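Local coordinates for hypothetical conserved protein, GK0453 (Geobacillus kaustophilus, PDB 2YXY) that is of unknown function, a DUF1811-family protein that joins an antiparallel helical hairpin to a small four-stranded antiparallel sheet, at residues T27-K32 against A43-K48; I49-A54 against G85-G90. All blocks are in the same frame, centred on the assembly; numbering follows the deposited sequence.

Contact 1: residues T27-K32 against A43-K48; sequences TEKARK and AVYERK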
loop_
_atom_site.group_PDB
_atom_site.type_symbol
_atom_site.label_atom_id
_atom_site.label_comp_id
_atom_site.label_asym_id
_atom_site.label_seq_id
_atom_site.Cartn_x
_atom_site.Cartn_y
_atom_site.Cartn_z
ATOM N N THR A 27 10.029 9.155 -0.600
ATOM C CA THR A 27 9.226 10.252 -1.132
ATOM C C THR A 27 10.084 11.224 -1.943
ATOM O O THR A 27 9.668 11.676 -3.009
ATOM C CB THR A 27 8.497 10.981 0.008
ATOM O OG1 THR A 27 7.566 10.072 0.604
ATOM C CG2 THR A 27 7.729 12.248 -0.501
ATOM N N GLU A 28 11.288 11.521 -1.460
ATOM C CA GLU A 28 12.176 12.433 -2.173
ATOM C C GLU A 28 12.679 11.804 -3.494
ATOM O O GLU A 28 12.791 12.484 -4.509
ATOM C CB GLU A 28 13.346 12.856 -1.262
ATOM C CG GLU A 28 14.398 13.734 -1.962
ATOM C CD GLU A 28 13.870 15.112 -2.384
ATOM O OE1 GLU A 28 14.553 15.772 -3.200
ATOM O OE2 GLU A 28 12.797 15.547 -1.903
ATOM N N LYS A 29 12.981 10.514 -3.487
ATOM C CA LYS A 29 13.393 9.857 -4.717
ATOM C C LYS A 29 12.192 9.783 -5.681
ATOM O O LYS A 29 12.337 9.969 -6.887
ATOM C CB LYS A 29 13.884 8.435 -4.432
ATOM C CG LYS A 29 15.223 8.351 -3.714
ATOM C CD LYS A 29 15.507 6.890 -3.399
ATOM C CE LYS A 29 16.917 6.702 -2.839
ATOM N NZ LYS A 29 17.157 5.234 -2.632
ATOM N N ALA A 30 11.009 9.481 -5.156
ATOM C CA ALA A 30 9.822 9.416 -6.009
ATOM C C ALA A 30 9.623 10.777 -6.693
ATOM O O ALA A 30 9.296 10.843 -7.879
ATOM C CB ALA A 30 8.555 9.049 -5.169
ATOM N N ARG A 31 9.837 11.851 -5.932
ATOM C CA ARG A 31 9.681 13.219 -6.430
ATOM C C ARG A 31 10.642 13.530 -7.586
ATOM O O ARG A 31 10.243 14.123 -8.611
ATOM C CB ARG A 31 9.897 14.205 -5.273
ATOM C CG ARG A 31 9.519 15.650 -5.583
ATOM C CD ARG A 31 9.925 16.597 -4.451
ATOM N NE ARG A 31 11.379 16.731 -4.294
ATOM C CZ ARG A 31 12.196 17.250 -5.210
ATOM N NH1 ARG A 31 13.504 17.339 -4.973
ATOM N NH2 ARG A 31 11.707 17.674 -6.369
ATOM N N LYS A 32 11.909 13.147 -7.429
ATOM C CA LYS A 32 12.878 13.369 -8.493
ATOM C C LYS A 32 12.578 12.482 -9.704
ATOM O O LYS A 32 12.740 12.906 -10.850
ATOM C CB LYS A 32 14.301 13.078 -8.002
ATOM C CG LYS A 32 14.735 13.983 -6.875
ATOM C CD LYS A 32 16.103 13.609 -6.347
ATOM C CE LYS A 32 16.532 14.575 -5.252
ATOM N NZ LYS A 32 17.872 14.202 -4.707
ATOM N N ALA A 43 6.928 4.410 -10.010
ATOM C CA ALA A 43 5.961 3.412 -9.545
ATOM C C ALA A 43 6.605 2.415 -8.555
ATOM O O ALA A 43 5.930 1.908 -7.666
ATOM C CB ALA A 43 5.326 2.654 -10.757
ATOM N N VAL A 44 7.896 2.130 -8.722
ATOM C CA VAL A 44 8.597 1.246 -7.793
ATOM C C VAL A 44 8.686 1.953 -6.437
ATOM O O VAL A 44 8.441 1.337 -5.410
ATOM C CB VAL A 44 10.049 0.918 -8.281
ATOM C CG1 VAL A 44 10.920 0.449 -7.102
ATOM C CG2 VAL A 44 10.012 -0.173 -9.354
ATOM N N TYR A 45 9.006 3.254 -6.422
ATOM C CA TYR A 45 9.105 3.964 -5.143
ATOM C C TYR A 45 7.737 4.071 -4.471
ATOM O O TYR A 45 7.639 3.962 -3.248
ATOM C CB TYR A 45 9.735 5.364 -5.303
ATOM C CG TYR A 45 11.207 5.353 -5.688
ATOM C CD1 TYR A 45 11.656 6.043 -6.822
ATOM C CD2 TYR A 45 12.153 4.641 -4.923
ATOM C CE1 TYR A 45 13.015 6.031 -7.193
ATOM C CE2 TYR A 45 13.513 4.608 -5.287
ATOM C CZ TYR A 45 13.930 5.309 -6.422
ATOM O OH TYR A 45 15.254 5.287 -6.789
ATOM N N GLU A 46 6.681 4.251 -5.261
ATOM C CA GLU A 46 5.335 4.350 -4.693
ATOM C C GLU A 46 4.905 3.022 -4.065
ATOM O O GLU A 46 4.179 3.023 -3.087
ATOM C CB GLU A 46 4.298 4.788 -5.757
ATOM C CG GLU A 46 4.344 6.284 -6.110
ATOM C CD GLU A 46 4.229 7.218 -4.889
ATOM O OE1 GLU A 46 3.320 7.035 -4.051
ATOM O OE2 GLU A 46 5.056 8.151 -4.767
ATOM N N ARG A 47 5.313 1.897 -4.644
ATOM C CA ARG A 47 4.981 0.598 -4.045
ATOM C C ARG A 47 5.675 0.448 -2.699
ATOM O O ARG A 47 5.079 -0.035 -1.736
ATOM C CB ARG A 47 5.449 -0.560 -4.925
ATOM C CG ARG A 47 4.571 -0.851 -6.110
ATOM C CD ARG A 47 5.202 -1.954 -6.935
ATOM N NE ARG A 47 4.267 -2.538 -7.881
ATOM C CZ ARG A 47 3.362 -3.455 -7.558
ATOM N NH1 ARG A 47 2.540 -3.937 -8.484
ATOM N NH2 ARG A 47 3.298 -3.903 -6.312
ATOM N N LYS A 48 6.951 0.833 -2.638
ATOM C CA LYS A 48 7.705 0.728 -1.392
ATOM C C LYS A 48 7.096 1.608 -0.319
ATOM O O LYS A 48 7.050 1.231 0.857
ATOM C CB LYS A 48 9.176 1.124 -1.609
ATOM C CG LYS A 48 9.931 0.089 -2.444
ATOM C CD LYS A 48 11.416 0.438 -2.583
ATOM C CE LYS A 48 12.150 -0.645 -3.362
ATOM N NZ LYS A 48 13.630 -0.496 -3.217
HETATM O O HOH W 1 16.990 3.700 -4.963
#
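Lys29 meets Tyr45 across two antiparallel helices whose segment axes approach to 8.9 Å at an angle of 158°. At the start of 27-32, Thr27 turns its OG1 back to Ile23 O of its own helix. Glu28 stays on the outer side, where Arg31 grips its carboxylate side-on: NE to OE2 in a nearly straight bond, and NH1 of Arg31 to OE1 of Glu28 at 2.6 Å. Lys29 crosses the tyrosine at about a right angle. CG anti to the carbonyl carbon (chi1 -71°) starts this path: CB stands 3.7 Å from the centroid of the Tyr45 ring, a CH-pi contact over the face, and Lys29 CD lies 3.6 Å from Tyr45 CE2. Extended beyond CG, the chain carries NZ to a water, 2.8 Å away, that also bonds Tyr45 OH. At Ala30 the backbones come closest, Ala30 CA to Tyr45 CA being 5.6 Å; its small methyl touches Tyr45 CB with one flank and, with another, OE2 of Glu46, whose chain bends at chi2. Tyr45 also rests on Leu26, one turn before Ala30 on helix 16-36. No direct hydrogen bond joins the segments: at this level mainly apolar contact is supplemented by one water, beyond the ring edge, bridging the polar ends of Lys29 and Tyr45.

Contact 2: residues I49-A54 against G85-G90; sequences IAMAKA and GVFAWG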
loop_
_atom_site.group_PDB
_atom_site.type_symbol
_atom_site.label_atom_id
_atom_site.label_comp_id
_atom_site.label_asym_id
_atom_site.label_seq_id
_atom_site.Cartn_x
_atom_site.Cartn_y
_atom_site.Cartn_z
ATOM N N ILE A 49 6.639 2.793 -0.726
ATOM C CA ILE A 49 6.007 3.734 0.200
ATOM C C ILE A 49 4.725 3.113 0.744
ATOM O O ILE A 49 4.478 3.147 1.936
ATOM C CB ILE A 49 5.688 5.096 -0.524
ATOM C CG1 ILE A 49 6.998 5.886 -0.714
ATOM C CG2 ILE A 49 4.666 5.934 0.289
ATOM C CD1 ILE A 49 6.842 7.191 -1.582
ATOM N N ALA A 50 3.913 2.552 -0.146
ATOM C CA ALA A 50 2.669 1.918 0.273
ATOM C C ALA A 50 2.977 0.815 1.302
ATOM O O ALA A 50 2.267 0.661 2.311
ATOM C CB ALA A 50 1.952 1.309 -0.950
ATOM N N MET A 51 4.024 0.039 1.042
ATOM C CA MET A 51 4.380 -1.041 1.961
ATOM C C MET A 51 4.815 -0.497 3.300
ATOM O O MET A 51 4.381 -0.995 4.330
ATOM C CB MET A 51 5.486 -1.923 1.371
ATOM C CG MET A 51 4.997 -2.863 0.302
ATOM S SD MET A 51 3.631 -3.924 0.858
ATOM C CE MET A 51 4.363 -4.799 2.189
ATOM N N ALA A 52 5.678 0.517 3.298
ATOM C CA ALA A 52 6.104 1.069 4.566
ATOM C C ALA A 52 4.888 1.637 5.326
ATOM O O ALA A 52 4.797 1.490 6.544
ATOM C CB ALA A 52 7.157 2.150 4.353
ATOM N N LYS A 53 3.964 2.285 4.617
ATOM C CA LYS A 53 2.775 2.829 5.273
ATOM C C LYS A 53 1.914 1.734 5.915
ATOM O O LYS A 53 1.400 1.919 7.011
ATOM C CB LYS A 53 1.925 3.626 4.276
ATOM C CG LYS A 53 2.507 5.007 3.934
ATOM C CD LYS A 53 1.590 5.727 2.927
ATOM C CE LYS A 53 2.045 7.148 2.678
ATOM N NZ LYS A 53 1.351 7.678 1.446
ATOM N N ALA A 54 1.804 0.592 5.243
ATOM C CA ALA A 54 1.012 -0.518 5.730
ATOM C C ALA A 54 1.445 -0.997 7.112
ATOM O O ALA A 54 0.615 -1.446 7.907
ATOM C CB ALA A 54 1.086 -1.676 4.749
ATOM N N GLY A 85 -1.079 -10.651 7.445
ATOM C CA GLY A 85 0.027 -9.730 7.640
ATOM C C GLY A 85 -0.505 -8.340 7.359
ATOM O O GLY A 85 -1.544 -7.963 7.911
ATOM N N VAL A 86 0.171 -7.581 6.496
ATOM C CA VAL A 86 -0.297 -6.234 6.177
ATOM C C VAL A 86 -0.986 -6.235 4.816
ATOM O O VAL A 86 -1.134 -5.196 4.168
ATOM C CB VAL A 86 0.870 -5.217 6.185
ATOM C CG1 VAL A 86 1.513 -5.206 7.538
ATOM C CG2 VAL A 86 1.892 -5.559 5.127
ATOM N N PHE A 87 -1.415 -7.424 4.403
ATOM C CA PHE A 87 -2.076 -7.632 3.123
ATOM C C PHE A 87 -3.557 -8.035 3.194
ATOM O O PHE A 87 -4.008 -8.764 4.088
ATOM C CB PHE A 87 -1.341 -8.707 2.316
ATOM C CG PHE A 87 0.006 -8.280 1.814
ATOM C CD1 PHE A 87 0.121 -7.488 0.669
ATOM C CD2 PHE A 87 1.156 -8.658 2.488
ATOM C CE1 PHE A 87 1.379 -7.074 0.207
ATOM C CE2 PHE A 87 2.417 -8.251 2.039
ATOM C CZ PHE A 87 2.533 -7.461 0.901
ATOM N N ALA A 88 -4.307 -7.542 2.225
ATOM C CA ALA A 88 -5.713 -7.866 2.118
ATOM C C ALA A 88 -5.790 -8.599 0.801
ATOM O O ALA A 88 -5.380 -8.065 -0.222
ATOM C CB ALA A 88 -6.549 -6.593 2.063
ATOM N N TRP A 89 -6.248 -9.843 0.828
ATOM C CA TRP A 89 -6.404 -10.603 -0.405
ATOM C C TRP A 89 -7.873 -10.451 -0.781
ATOM O O TRP A 89 -8.758 -10.613 0.061
ATOM C CB TRP A 89 -6.090 -12.069 -0.174
ATOM C CG TRP A 89 -4.691 -12.297 0.233
ATOM C CD1 TRP A 89 -4.142 -12.091 1.469
ATOM C CD2 TRP A 89 -3.644 -12.770 -0.601
ATOM N NE1 TRP A 89 -2.809 -12.414 1.449
ATOM C CE2 TRP A 89 -2.478 -12.837 0.186
ATOM C CE3 TRP A 89 -3.575 -13.147 -1.946
ATOM C CZ2 TRP A 89 -1.259 -13.268 -0.321
ATOM C CZ3 TRP A 89 -2.363 -13.575 -2.455
ATOM C CH2 TRP A 89 -1.218 -13.632 -1.642
ATOM N N GLY A 90 -8.123 -10.143 -2.043
ATOM C CA GLY A 90 -9.485 -9.944 -2.502
ATOM C C GLY A 90 -9.465 -9.592 -3.973
ATOM O O GLY A 90 -8.574 -10.026 -4.702
#
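Ala54 and Val86 form the buried part of this contact, CB to CB at 3.8 Å, where the end of helix 39-54 meets the turn leading into strand 87-92. Each directs its CB toward the other segment. The alanine methyl is small enough to let the backbones come close, Ala54 CA and Val86 CA lying 5.9 Å apart, while the branched valine packs against it. Val86 CG2 also reaches Met51 CE, one helical turn back, at 3.9 Å. On the solvent side Met51 and Phe87 touch just as closely but are only partly buried. The methionine chain folds at chi2 and chi3 (-55° and -60°), turning its CE to 3.5 Å from Phe87 CZ. Its sulfur, 4.6 Å from the centroid of the Phe87 ring and 52° off the ring normal, makes an oblique Met-aromatic contact; methionine suits the place because its bendable, polarisable thioether can turn both SD and CE to the ring. Pro103 and Ala101 of the adjoining strand 100-103 touch Met51 and Phe87 respectively. Apolar throughout, the junction is a helix end packed on the turn before a strand and on that strand's first residue, in an antiparallel sheet of a family assigned to the SH3 clan.

How the contacts relate
Helix 39-54 is common to both contacts: its 43-48 portion pairs with helix 16-36 in contact 1, and the next residues, 49-54, face the sheet in contact 2. Their centres lie 16 Å apart, and they follow one another along the chain, the hairpin closing before the helix-sheet contact begins. Contact 1 joins consecutive helices, its segments ten residues apart, whereas contact 2 spans 30 residues that include strands 67-70 and 76-84. They also touch directly, Thr27 OG1 lying 3.7 Å from Ile49 CD1. Contact 2 sits nearer the centre of the chain. Because the second helix of the hairpin also meets the four-stranded sheet, hairpin and sheet pack against each other in this DUF1811 protein.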